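Cytoplasmic export protein 1 (Saccharomyces cerevisiae, PDB 3VWA) takes part in nuclear tRNA export, probably collecting tRNAs from export receptors at the nuclear pore and passing aminoacylated tRNAs on to the translation machinery. Local coordinates at residues F243-R248 and M283-I288; I504-L508 and A519-F523; R414-N418 and T448-T452; F342-I346 and L368-L372; A394-L398 and D430-I435. All coordinates share one frame; numbering follows the deposited sequence.

Interaction 1: F243-R248 and M283-I288; sequences FYQELR and MIENFI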
# COMPACT_ATOMS: atom_id res chain seq x y z
N PHE A 243 -13.93 -5.69 14.06
CA PHE A 243 -12.85 -6.36 13.37
C PHE A 243 -11.47 -6.08 14.04
O PHE A 243 -10.62 -6.98 14.16
CB PHE A 243 -12.89 -6.05 11.89
CG PHE A 243 -11.73 -6.58 11.15
CD1 PHE A 243 -11.63 -7.94 10.89
CD2 PHE A 243 -10.69 -5.75 10.78
CE1 PHE A 243 -10.54 -8.43 10.24
CE2 PHE A 243 -9.60 -6.22 10.10
CZ PHE A 243 -9.52 -7.57 9.83
N TYR A 244 -11.30 -4.86 14.51
CA TYR A 244 -10.12 -4.45 15.16
C TYR A 244 -9.87 -5.29 16.45
O TYR A 244 -8.77 -5.67 16.72
CB TYR A 244 -10.25 -2.97 15.47
CG TYR A 244 -9.14 -2.44 16.33
CD1 TYR A 244 -7.85 -2.29 15.81
CD2 TYR A 244 -9.37 -2.12 17.66
CE1 TYR A 244 -6.82 -1.82 16.59
CE2 TYR A 244 -8.36 -1.64 18.46
CZ TYR A 244 -7.07 -1.50 17.89
OH TYR A 244 -6.05 -1.00 18.63
N GLN A 245 -10.90 -5.57 17.21
CA GLN A 245 -10.78 -6.44 18.34
C GLN A 245 -10.28 -7.86 17.99
O GLN A 245 -9.44 -8.40 18.73
CB GLN A 245 -12.10 -6.48 19.14
CG GLN A 245 -12.04 -7.34 20.38
CD GLN A 245 -13.39 -7.57 21.03
OE1 GLN A 245 -14.28 -6.72 20.99
NE2 GLN A 245 -13.54 -8.74 21.66
N GLU A 246 -10.79 -8.44 16.90
CA GLU A 246 -10.30 -9.71 16.37
C GLU A 246 -8.83 -9.60 16.02
O GLU A 246 -8.02 -10.45 16.40
CB GLU A 246 -11.05 -10.12 15.09
CG GLU A 246 -12.45 -10.65 15.24
CD GLU A 246 -13.10 -10.88 13.89
OE1 GLU A 246 -12.84 -11.92 13.24
OE2 GLU A 246 -13.89 -10.01 13.46
N LEU A 247 -8.49 -8.53 15.29
CA LEU A 247 -7.16 -8.32 14.81
C LEU A 247 -6.15 -8.27 15.94
O LEU A 247 -5.13 -8.98 15.91
CB LEU A 247 -7.11 -7.02 14.03
CG LEU A 247 -6.15 -6.92 12.86
CD1 LEU A 247 -6.26 -8.13 11.94
CD2 LEU A 247 -6.51 -5.62 12.10
N ARG A 248 -6.44 -7.44 16.94
CA ARG A 248 -5.61 -7.30 18.13
C ARG A 248 -5.36 -8.60 18.88
O ARG A 248 -4.39 -8.67 19.57
CB ARG A 248 -6.31 -6.43 19.15
CG ARG A 248 -5.80 -5.03 19.30
CD ARG A 248 -6.91 -4.30 20.03
NE ARG A 248 -6.50 -3.78 21.32
CZ ARG A 248 -7.35 -3.42 22.29
NH1 ARG A 248 -6.88 -2.93 23.43
NH2 ARG A 248 -8.67 -3.54 22.12
N MSE A 283 -2.99 1.21 9.58
CA MSE A 283 -3.71 -0.03 9.92
C MSE A 283 -3.73 -0.99 8.77
O MSE A 283 -3.53 -2.23 8.93
CB MSE A 283 -5.15 0.15 10.40
CG MSE A 283 -5.46 -1.22 11.01
SE MSE A 283 -7.22 -1.41 11.76
CE MSE A 283 -8.54 -0.83 10.40
N ILE A 284 -3.97 -0.45 7.58
CA ILE A 284 -3.95 -1.29 6.41
C ILE A 284 -2.52 -1.72 6.07
O ILE A 284 -2.24 -2.93 5.91
CB ILE A 284 -4.58 -0.60 5.19
CG1 ILE A 284 -6.10 -0.48 5.43
CG2 ILE A 284 -4.22 -1.38 3.92
CD1 ILE A 284 -6.92 -0.09 4.23
N GLU A 285 -1.63 -0.73 5.94
CA GLU A 285 -0.24 -0.94 5.50
C GLU A 285 0.56 -1.79 6.46
O GLU A 285 1.30 -2.67 6.03
CB GLU A 285 0.49 0.41 5.33
CG GLU A 285 -0.12 1.37 4.32
CD GLU A 285 -1.25 2.24 4.90
OE1 GLU A 285 -1.81 1.89 5.96
OE2 GLU A 285 -1.60 3.28 4.30
N ASN A 286 0.46 -1.52 7.76
CA ASN A 286 1.38 -2.11 8.72
C ASN A 286 0.73 -3.04 9.72
O ASN A 286 1.41 -3.54 10.59
CB ASN A 286 2.16 -1.02 9.48
CG ASN A 286 2.95 -0.10 8.55
OD1 ASN A 286 3.51 -0.55 7.54
ND2 ASN A 286 2.91 1.18 8.82
N PHE A 287 -0.57 -3.28 9.62
CA PHE A 287 -1.20 -4.22 10.53
C PHE A 287 -1.87 -5.26 9.67
O PHE A 287 -1.46 -6.44 9.65
CB PHE A 287 -2.21 -3.51 11.46
CG PHE A 287 -2.50 -4.25 12.73
CD1 PHE A 287 -2.11 -5.57 12.91
CD2 PHE A 287 -3.22 -3.62 13.76
CE1 PHE A 287 -2.41 -6.24 14.08
CE2 PHE A 287 -3.51 -4.29 14.95
CZ PHE A 287 -3.11 -5.60 15.10
N ILE A 288 -2.90 -4.84 8.92
CA ILE A 288 -3.67 -5.80 8.14
C ILE A 288 -2.84 -6.58 7.10
O ILE A 288 -2.84 -7.83 7.09
CB ILE A 288 -4.96 -5.17 7.52
CG1 ILE A 288 -5.87 -4.64 8.62
CG2 ILE A 288 -5.68 -6.17 6.68
CD1 ILE A 288 -7.05 -3.81 8.13
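With chi1 at -157°, Phe-287 has its CG anti to the backbone N, and the ring is carried across to helix 239-248, where Leu-247 lies over one of its faces. Tyr-244 adopts the same anti setting (chi1 172°), which swings its ring towards the selenium of Met-283, present here as selenomethionine. Leu-247 is the central side chain. Its CG stands 4.0 Å from the centroid of the Phe-287 ring, only 13° off the ring normal, a CH-pi contact displaced towards the rim. From the same leucine the CD2 methyl reaches Ile-288 CG1 at 3.7 Å, and the two side chains cross at about a right angle. Ile-288 CD1 meets the edge of the Phe-243 ring, 4.0 Å from CE2. SE of Met-283 approaches Tyr-244 CD1 to 4.2 Å in an oblique Met-aromatic contact. Phe-287 and Ile-288 belong to a pi-type turn at 284-288, in which Ile-288 N donates to Met-283 O at 2.7 Å. A cation-pi contact of Phe-287 with Lys-141, and the packing of Tyr-244 on Leu-111 and Gln-115 of helix 106-122, tie this pair of helices to the N-terminal part of the chain; helix 255-271 packs on Phe-243 and Ile-288. No hydrogen bond passes between the two segments; their cohesion therefore rests on the burial of apolar and aromatic surface and on the fit of one leucine against a phenylalanine face.

Interaction 2: I504-L508 and A519-F523; sequences IAPGL and AKILF
Leu-508 covers one face of the Phe-523 ring, and Ile-504 and Ala-505 reach the ring obliquely from that same side, in the helical hairpin of the second HEAT repeat, where the end of helix 493-504 and its following turn pack on helix 513-536. Leu-508 crosses the phenylalanine at about a right angle and sets its CD2 methyl 3.9 Å from the centroid of the Phe-523 ring, 24° off the normal, in a CH-pi contact. Ile-504 CG2 stands 3.8 Å from Phe-523 CD1, and Ala-505 CB approaches CE1 of the same ring. The other branch of Ile-504 runs elsewhere: chi1 of -64° sets CG1 anti to the carbonyl carbon, and this atom meets Leu-522 CD1 at 3.8 Å. Ile-504 and Leu-522 both extend to Leu-484 of helix 474-487, so this edge of the hairpin continues into the preceding helix of the stack. One turn earlier on helix 513-536, the small Ala-519 lets the backbones draw near, and the CA atoms of Leu-508 and Ala-519 are 5.4 Å apart. Ala-519 CB presses on the turn itself, 3.5 Å from Gly-507 C. Packing is tightest beside it, where Leu-508 CD1 sits 3.4 Å from Lys-520 CA.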
# COMPACT_ATOMS: atom_id res chain seq x y z
N ILE A 504 4.13 -11.04 -48.63
CA ILE A 504 2.77 -10.52 -48.83
C ILE A 504 2.02 -11.19 -49.95
O ILE A 504 0.89 -11.65 -49.76
CB ILE A 504 2.76 -9.03 -49.08
CG1 ILE A 504 3.28 -8.31 -47.81
CG2 ILE A 504 1.33 -8.57 -49.40
CD1 ILE A 504 3.78 -6.91 -48.02
N ALA A 505 2.64 -11.28 -51.11
CA ALA A 505 1.85 -11.54 -52.30
C ALA A 505 0.95 -12.79 -52.32
O ALA A 505 -0.09 -12.77 -52.95
CB ALA A 505 2.76 -11.47 -53.55
N PRO A 506 1.35 -13.90 -51.66
CA PRO A 506 0.47 -15.07 -51.66
C PRO A 506 -0.95 -14.84 -51.12
O PRO A 506 -1.91 -15.52 -51.51
CB PRO A 506 1.26 -16.08 -50.80
CG PRO A 506 2.69 -15.75 -51.14
CD PRO A 506 2.72 -14.24 -51.26
N GLY A 507 -1.07 -13.89 -50.19
CA GLY A 507 -2.34 -13.59 -49.56
C GLY A 507 -3.32 -12.96 -50.55
O GLY A 507 -4.56 -13.06 -50.37
N LEU A 508 -2.76 -12.33 -51.57
CA LEU A 508 -3.50 -11.92 -52.77
C LEU A 508 -4.29 -13.06 -53.38
O LEU A 508 -5.36 -12.83 -54.01
CB LEU A 508 -2.52 -11.44 -53.82
CG LEU A 508 -2.29 -9.97 -54.17
CD1 LEU A 508 -2.55 -8.99 -53.06
CD2 LEU A 508 -0.84 -9.85 -54.66
N ALA A 519 -5.04 -8.07 -48.39
CA ALA A 519 -3.67 -8.29 -48.84
C ALA A 519 -3.39 -7.36 -49.99
O ALA A 519 -2.25 -6.92 -50.18
CB ALA A 519 -3.47 -9.72 -49.28
N LYS A 520 -4.40 -7.14 -50.84
CA LYS A 520 -4.22 -6.27 -52.00
C LYS A 520 -3.88 -4.83 -51.56
O LYS A 520 -3.00 -4.19 -52.13
CB LYS A 520 -5.45 -6.29 -52.93
CG LYS A 520 -5.27 -5.40 -54.15
CD LYS A 520 -6.22 -5.76 -55.29
CE LYS A 520 -7.27 -4.68 -55.46
NZ LYS A 520 -6.68 -3.43 -56.00
N ILE A 521 -4.53 -4.36 -50.51
CA ILE A 521 -4.37 -3.00 -50.08
C ILE A 521 -2.98 -2.86 -49.45
O ILE A 521 -2.29 -1.91 -49.65
CB ILE A 521 -5.51 -2.58 -49.13
CG1 ILE A 521 -6.87 -2.58 -49.86
CG2 ILE A 521 -5.25 -1.20 -48.56
CD1 ILE A 521 -8.11 -2.42 -48.93
N LEU A 522 -2.57 -3.87 -48.70
CA LEU A 522 -1.28 -3.92 -48.06
C LEU A 522 -0.16 -3.95 -49.08
O LEU A 522 0.79 -3.17 -49.02
CB LEU A 522 -1.27 -5.21 -47.27
CG LEU A 522 -0.46 -5.38 -45.99
CD1 LEU A 522 0.28 -6.71 -46.03
CD2 LEU A 522 0.36 -4.20 -45.50
N PHE A 523 -0.28 -4.88 -50.02
CA PHE A 523 0.63 -5.01 -51.12
C PHE A 523 0.89 -3.71 -51.86
O PHE A 523 2.06 -3.38 -52.16
CB PHE A 523 0.02 -6.01 -52.11
CG PHE A 523 0.98 -6.54 -53.14
CD1 PHE A 523 2.22 -7.08 -52.76
CD2 PHE A 523 0.64 -6.55 -54.50
CE1 PHE A 523 3.11 -7.59 -53.71
CE2 PHE A 523 1.52 -7.06 -55.45
CZ PHE A 523 2.76 -7.62 -55.06

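Interaction 3: R414-N418 and T448-T452; sequences RQLNN and TILST
Asn-417, near the start of helix 413-427 in the first HEAT repeat, reaches across to the loop that joins helices 433-446 and 454-469 and takes the backbone amide of Ser-451. Its chi1 of -60° sets CG beside its own backbone N, opposite the carbonyl carbon, and carries the amide to the loop. This is the one hydrogen bond between the segments: Ser-451 N donates to Asn-417 OD1 at 2.7 Å with an N-H...O angle of 153°. The bond is short, although the donor stands 40° out of the carbonyl plane and not on a lone pair. Leu-450 CA lies close by the same oxygen, 3.3 Å from Asn-417 OD1. Asn-417 ND2 is bonded in turn to Glu-413 O, within its own helix, and the two bonds together fix the rotation of the amide. Ser-451, whose N-H goes to Asn-417, is the centre of an inverse gamma turn with a weak Thr-452 N to Leu-450 O bond of 3.2 Å.

The apolar part is looser. Leu-416 points its CD2 methyl at the backbone, 3.6 Å from Ile-449 O, while Leu-416 CG is 4.5 Å from Leu-450 CD1. Leu-450 also touches Leu-421 and Ile-460, bridging helices 413-427 and 454-469, and Leu-416 packs on Val-408 and Leu-411 in the loop before its own helix. The serine hydroxyl adds no bond to the asparagine: Ser-451 OG lies 3.4 Å from Asn-417 ND2, but at a poor angle.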
# COMPACT_ATOMS: atom_id res chain seq x y z
N ARG A 414 20.01 -13.51 -22.82
CA ARG A 414 19.66 -14.90 -23.09
C ARG A 414 18.13 -15.11 -23.13
O ARG A 414 17.59 -15.54 -24.14
CB ARG A 414 20.33 -15.83 -22.08
CG ARG A 414 20.15 -17.30 -22.42
CD ARG A 414 21.36 -18.14 -22.05
NE ARG A 414 21.26 -19.49 -22.62
N GLN A 415 17.44 -14.81 -22.02
CA GLN A 415 15.97 -14.89 -21.93
C GLN A 415 15.24 -14.33 -23.12
O GLN A 415 14.40 -14.99 -23.70
CB GLN A 415 15.44 -14.20 -20.66
CG GLN A 415 15.49 -15.11 -19.44
CD GLN A 415 15.33 -14.35 -18.14
OE1 GLN A 415 15.53 -13.14 -18.08
NE2 GLN A 415 15.00 -15.07 -17.10
N LEU A 416 15.60 -13.12 -23.51
CA LEU A 416 14.86 -12.41 -24.55
C LEU A 416 15.17 -12.90 -25.98
O LEU A 416 14.27 -13.15 -26.81
CB LEU A 416 15.22 -10.94 -24.42
CG LEU A 416 14.36 -9.88 -25.07
CD1 LEU A 416 12.98 -9.90 -24.45
CD2 LEU A 416 15.02 -8.53 -24.85
N ASN A 417 16.47 -13.05 -26.25
CA ASN A 417 17.00 -13.12 -27.59
C ASN A 417 17.26 -14.52 -28.01
O ASN A 417 17.52 -14.76 -29.17
CB ASN A 417 18.32 -12.34 -27.63
CG ASN A 417 18.12 -10.89 -27.25
OD1 ASN A 417 17.37 -10.17 -27.91
ND2 ASN A 417 18.75 -10.46 -26.15
N ASN A 418 17.21 -15.44 -27.07
CA ASN A 418 17.47 -16.82 -27.36
C ASN A 418 16.21 -17.59 -27.09
O ASN A 418 15.63 -18.15 -27.99
CB ASN A 418 18.65 -17.33 -26.50
CG ASN A 418 19.08 -18.75 -26.86
OD1 ASN A 418 18.27 -19.66 -26.97
ND2 ASN A 418 20.39 -18.94 -27.01
N THR A 448 11.40 -5.32 -32.36
CA THR A 448 12.32 -4.21 -32.28
C THR A 448 13.03 -4.10 -30.94
O THR A 448 13.90 -3.23 -30.82
CB THR A 448 11.60 -2.85 -32.47
OG1 THR A 448 10.44 -2.83 -31.67
CG2 THR A 448 11.16 -2.66 -33.91
N ILE A 449 12.65 -4.91 -29.93
CA ILE A 449 13.46 -4.90 -28.67
C ILE A 449 14.45 -6.05 -28.51
O ILE A 449 15.15 -6.13 -27.51
CB ILE A 449 12.65 -4.77 -27.35
CG1 ILE A 449 11.88 -6.05 -27.09
CG2 ILE A 449 11.85 -3.46 -27.34
CD1 ILE A 449 10.66 -5.83 -26.25
N LEU A 450 14.51 -6.93 -29.49
CA LEU A 450 15.55 -7.92 -29.54
C LEU A 450 16.91 -7.23 -29.72
O LEU A 450 17.03 -6.17 -30.37
CB LEU A 450 15.29 -8.92 -30.68
CG LEU A 450 14.27 -10.04 -30.42
CD1 LEU A 450 13.20 -9.70 -29.38
CD2 LEU A 450 13.58 -10.43 -31.71
N SER A 451 17.94 -7.77 -29.09
CA SER A 451 19.27 -7.27 -29.44
C SER A 451 19.84 -8.10 -30.62
O SER A 451 20.66 -8.99 -30.45
CB SER A 451 20.19 -7.19 -28.20
OG SER A 451 20.82 -8.44 -27.93
N THR A 452 19.30 -7.89 -31.82
CA THR A 452 19.97 -8.35 -33.03
C THR A 452 19.95 -7.26 -34.08
O THR A 452 19.41 -6.17 -33.86
CB THR A 452 19.31 -9.58 -33.71
OG1 THR A 452 17.89 -9.60 -33.43
CG2 THR A 452 20.06 -10.86 -33.33

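Interaction 4: F342-I346 and L368-L372; sequences FNDLI and LIGPL
The amide N of Ile-346 donates to Phe-342 O at 2.9 Å; one turn apart, the two residues share the helix face that meets Leu-368 and Leu-372. The contact itself is apolar, with no hydrogen bond passing between the segments, and is interhelix packing within the alpha-helical, HEAT-type array. Within helix 342-351, Ile-346 CG1 lies over one face of the Phe-342 ring, near its rim, so the two residues present a joined surface. Leu-368 comes to it at about a right angle to the phenylalanine: its CD2 methyl is 3.6 Å from Phe-342 CZ and 3.9 Å from Ile-346 CD1, the isoleucine and the leucine meeting tip to tip. Pro-371 runs alongside the phenylalanine, pointing the same way, and places CB at the edge of the ring, 3.9 Å from Phe-342 CE2. Leu-372 meets both Phe-342 and Ile-346. Its chi1 of -87° turns CG beside its own backbone N, and the branches then divide, CD1 going to Phe-342 CD2 at 3.9 Å and CD2 to Ile-346 CG2. The leucine also lies against the backbone of the helix, with Leu-372 CD1 3.9 Å from Asn-343 CA. Asn-343 turns its polar end elsewhere, ND2 bonding to Glu-376 OE2 on helix 374-387. The loop 368-372 thus packs its apolar residues against the first turn of helix 342-351, at the bend between helices 355-368 and 374-387; helix 321-335 closes the core through Val-328 and Leu-329, and Ile-381 of helix 374-387 covers Ile-346 and Leu-372.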
# COMPACT_ATOMS: atom_id res chain seq x y z
N PHE A 342 7.58 -9.47 0.83
CA PHE A 342 6.60 -9.45 -0.23
C PHE A 342 7.22 -10.12 -1.47
O PHE A 342 6.65 -11.04 -2.08
CB PHE A 342 6.28 -7.99 -0.51
CG PHE A 342 5.23 -7.80 -1.56
CD1 PHE A 342 3.93 -8.26 -1.35
CD2 PHE A 342 5.54 -7.17 -2.75
CE1 PHE A 342 2.98 -8.11 -2.33
CE2 PHE A 342 4.57 -7.00 -3.73
CZ PHE A 342 3.29 -7.46 -3.51
N ASN A 343 8.42 -9.69 -1.80
CA ASN A 343 9.15 -10.31 -2.89
C ASN A 343 9.12 -11.85 -2.78
O ASN A 343 8.81 -12.51 -3.77
CB ASN A 343 10.58 -9.73 -3.00
CG ASN A 343 11.53 -10.18 -1.86
OD1 ASN A 343 11.11 -10.70 -0.80
ND2 ASN A 343 12.84 -10.00 -2.09
N ASP A 344 9.40 -12.42 -1.58
CA ASP A 344 9.38 -13.88 -1.40
C ASP A 344 8.00 -14.47 -1.51
O ASP A 344 7.84 -15.57 -2.02
CB ASP A 344 10.04 -14.30 -0.07
CG ASP A 344 11.51 -13.94 -0.01
OD1 ASP A 344 12.14 -13.72 -1.07
OD2 ASP A 344 12.06 -13.86 1.11
N LEU A 345 6.99 -13.69 -1.10
CA LEU A 345 5.60 -14.10 -1.17
C LEU A 345 5.18 -14.31 -2.61
O LEU A 345 4.58 -15.31 -2.96
CB LEU A 345 4.72 -13.03 -0.50
CG LEU A 345 3.27 -13.48 -0.17
CD1 LEU A 345 2.80 -12.79 1.10
CD2 LEU A 345 2.27 -13.20 -1.28
N ILE A 346 5.57 -13.35 -3.45
CA ILE A 346 5.15 -13.33 -4.84
C ILE A 346 5.86 -14.46 -5.57
O ILE A 346 5.25 -15.16 -6.32
CB ILE A 346 5.43 -11.96 -5.48
CG1 ILE A 346 4.46 -10.92 -4.90
CG2 ILE A 346 5.39 -12.02 -7.00
CD1 ILE A 346 3.01 -11.11 -5.27
N LEU A 368 3.55 -5.41 -10.41
CA LEU A 368 4.52 -5.96 -9.46
C LEU A 368 5.96 -5.58 -9.82
O LEU A 368 6.88 -5.78 -9.04
CB LEU A 368 4.36 -7.47 -9.29
CG LEU A 368 3.03 -7.95 -8.66
CD1 LEU A 368 2.72 -9.40 -9.02
CD2 LEU A 368 3.05 -7.74 -7.14
N ILE A 369 6.16 -5.02 -11.01
CA ILE A 369 7.49 -4.58 -11.42
C ILE A 369 7.78 -3.23 -10.80
O ILE A 369 7.10 -2.25 -11.10
CB ILE A 369 7.59 -4.50 -12.96
CG1 ILE A 369 7.22 -5.86 -13.54
CG2 ILE A 369 8.97 -3.99 -13.42
CD1 ILE A 369 6.99 -5.87 -15.02
N GLY A 370 8.75 -3.21 -9.89
CA GLY A 370 8.97 -2.10 -9.00
C GLY A 370 9.09 -2.63 -7.58
O GLY A 370 10.18 -2.78 -7.05
N PRO A 371 7.95 -2.91 -6.94
CA PRO A 371 7.98 -3.60 -5.68
C PRO A 371 9.01 -4.70 -5.75
O PRO A 371 9.72 -4.97 -4.77
CB PRO A 371 6.59 -4.26 -5.59
CG PRO A 371 5.75 -3.61 -6.61
CD PRO A 371 6.58 -2.66 -7.43
N LEU A 372 9.05 -5.38 -6.89
CA LEU A 372 10.05 -6.37 -7.19
C LEU A 372 10.97 -5.78 -8.26
O LEU A 372 10.50 -5.18 -9.23
CB LEU A 372 9.38 -7.66 -7.66
CG LEU A 372 8.93 -8.70 -6.58
CD1 LEU A 372 7.61 -8.38 -5.86
CD2 LEU A 372 8.81 -10.07 -7.23

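Interaction 5: A394-L398 and D430-I435; sequences ATLRL and DSDVEI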
# COMPACT_ATOMS: atom_id res chain seq x y z
N ALA A 394 -5.97 -23.59 -22.28
CA ALA A 394 -5.64 -22.68 -23.38
C ALA A 394 -5.78 -21.24 -22.93
O ALA A 394 -5.08 -20.34 -23.43
CB ALA A 394 -6.53 -22.96 -24.58
N THR A 395 -6.65 -21.02 -21.96
CA THR A 395 -6.86 -19.65 -21.46
C THR A 395 -5.66 -19.18 -20.60
O THR A 395 -5.26 -17.97 -20.66
CB THR A 395 -8.23 -19.49 -20.77
OG1 THR A 395 -8.33 -20.50 -19.76
CG2 THR A 395 -9.33 -19.76 -21.74
N LEU A 396 -5.04 -20.10 -19.84
CA LEU A 396 -3.82 -19.70 -19.13
C LEU A 396 -2.70 -19.42 -20.16
O LEU A 396 -1.96 -18.43 -20.04
CB LEU A 396 -3.35 -20.73 -18.11
CG LEU A 396 -2.87 -20.24 -16.73
CD1 LEU A 396 -1.70 -21.05 -16.19
CD2 LEU A 396 -2.55 -18.76 -16.67
N ARG A 397 -2.57 -20.29 -21.17
CA ARG A 397 -1.57 -20.05 -22.24
C ARG A 397 -1.79 -18.73 -22.95
O ARG A 397 -0.84 -17.95 -23.07
CB ARG A 397 -1.57 -21.16 -23.28
CG ARG A 397 -1.45 -22.53 -22.66
CD ARG A 397 -0.95 -23.54 -23.67
NE ARG A 397 -1.79 -23.71 -24.86
CZ ARG A 397 -2.86 -24.53 -24.92
NH1 ARG A 397 -3.26 -25.21 -23.84
NH2 ARG A 397 -3.54 -24.67 -26.04
N LEU A 398 -3.01 -18.47 -23.40
CA LEU A 398 -3.33 -17.16 -24.01
C LEU A 398 -3.00 -16.00 -23.08
O LEU A 398 -2.30 -15.09 -23.45
CB LEU A 398 -4.79 -17.06 -24.45
CG LEU A 398 -5.21 -15.77 -25.20
CD1 LEU A 398 -4.47 -15.61 -26.51
CD2 LEU A 398 -6.74 -15.72 -25.45
N ASP A 430 0.00 -23.57 -32.06
CA ASP A 430 -0.79 -24.04 -30.94
C ASP A 430 -2.10 -24.55 -31.46
O ASP A 430 -2.66 -23.98 -32.42
CB ASP A 430 -1.04 -22.87 -29.97
CG ASP A 430 -1.48 -23.32 -28.58
OD1 ASP A 430 -0.64 -23.37 -27.68
OD2 ASP A 430 -2.69 -23.61 -28.40
N SER A 431 -2.65 -25.56 -30.78
CA SER A 431 -3.96 -26.06 -31.10
C SER A 431 -5.09 -25.02 -31.04
O SER A 431 -6.05 -25.13 -31.78
CB SER A 431 -4.30 -27.27 -30.22
OG SER A 431 -4.18 -26.93 -28.86
N ASP A 432 -4.97 -23.99 -30.20
CA ASP A 432 -5.95 -22.91 -30.14
C ASP A 432 -5.68 -21.78 -31.18
O ASP A 432 -4.57 -21.24 -31.27
CB ASP A 432 -6.01 -22.37 -28.70
CG ASP A 432 -7.17 -21.42 -28.48
OD1 ASP A 432 -8.20 -21.85 -27.94
OD2 ASP A 432 -7.03 -20.23 -28.81
N VAL A 433 -6.71 -21.43 -31.96
CA VAL A 433 -6.61 -20.41 -33.00
C VAL A 433 -6.33 -19.04 -32.40
O VAL A 433 -5.59 -18.21 -32.97
CB VAL A 433 -7.86 -20.38 -33.92
CG1 VAL A 433 -9.11 -19.94 -33.15
CG2 VAL A 433 -7.65 -19.46 -35.13
N GLU A 434 -6.91 -18.81 -31.22
CA GLU A 434 -6.75 -17.53 -30.55
C GLU A 434 -5.23 -17.28 -30.19
O GLU A 434 -4.70 -16.18 -30.40
CB GLU A 434 -7.74 -17.45 -29.41
CG GLU A 434 -8.00 -16.05 -28.86
CD GLU A 434 -8.65 -15.12 -29.88
OE1 GLU A 434 -9.34 -15.61 -30.81
OE2 GLU A 434 -8.47 -13.88 -29.74
N ILE A 435 -4.55 -18.32 -29.76
CA ILE A 435 -3.17 -18.28 -29.38
C ILE A 435 -2.32 -18.10 -30.59
O ILE A 435 -1.37 -17.31 -30.56
CB ILE A 435 -2.75 -19.56 -28.59
CG1 ILE A 435 -3.46 -19.59 -27.23
CG2 ILE A 435 -1.22 -19.62 -28.38
CD1 ILE A 435 -3.18 -20.83 -26.38
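Arg-397 of the first HEAT repeat grips Asp-430 in a two-pronged salt bridge, joining helix 394-407 to the loop that leads into helix 433-446 of the superhelical stack. The guanidinium binds side-on. NH2 donates to Asp-430 OD2 at 2.7 Å, nearly straight at 168° and in the guanidinium plane, while NE donates to OD1 at 3.1 Å from a more tilted position. Each carboxylate oxygen uses its syn lone pair, and the two flat groups are 25° from coplanar. The remaining nitrogen, NH1, bonds to Asp-391 O, so every nitrogen of the buried guanidinium has an acceptor.

Asp-430 OD2 is doubly held: on its anti lone pair it accepts from Asp-432 N at 2.9 Å, closing an Asx turn. Asp-432 then serves as N-cap of helix 433-446, its OD2 accepting from Ile-435 N and, weakly, from Glu-434 N. The arginine's charge and these amides would be expected to stabilise the ionised form of both aspartates. Glu-434 turns its carboxylate to Lys-475 of helix 474-487, in a salt bridge, leaving its CG against Leu-398 CD2 at 3.7 Å.

Next to the polar network Ile-435 packs against helix 394-407. Its chi1 of -67° puts CG1 beside the backbone N and directs the tip across Arg-397 at about a right angle; Ile-435 CD1 rests 3.5 Å from both CB and NE of Arg-397.

Along the chain interaction 1 comes first, then interaction 4, then interactions 5 and 3, whose segments alternate, and last interaction 2. Interaction 1 lies where the N-terminal part, kinase-like, passes into the helical region; the others follow through the HEAT-type stack. The centres of interaction 1 and interaction 4 are about 22 Å apart. Those of interaction 3 and interaction 5 are about 23 Å apart, near opposite ends of helix 433-446. Between the centres of interaction 1 and interaction 2 the distance is about 63 Å. No two contacts touch: each joins nearby helices locally, and the series is spread along an elongated molecule, as in other HEAT-type arrays, which offer an extended surface; tRNA binding is a property of the whole protein.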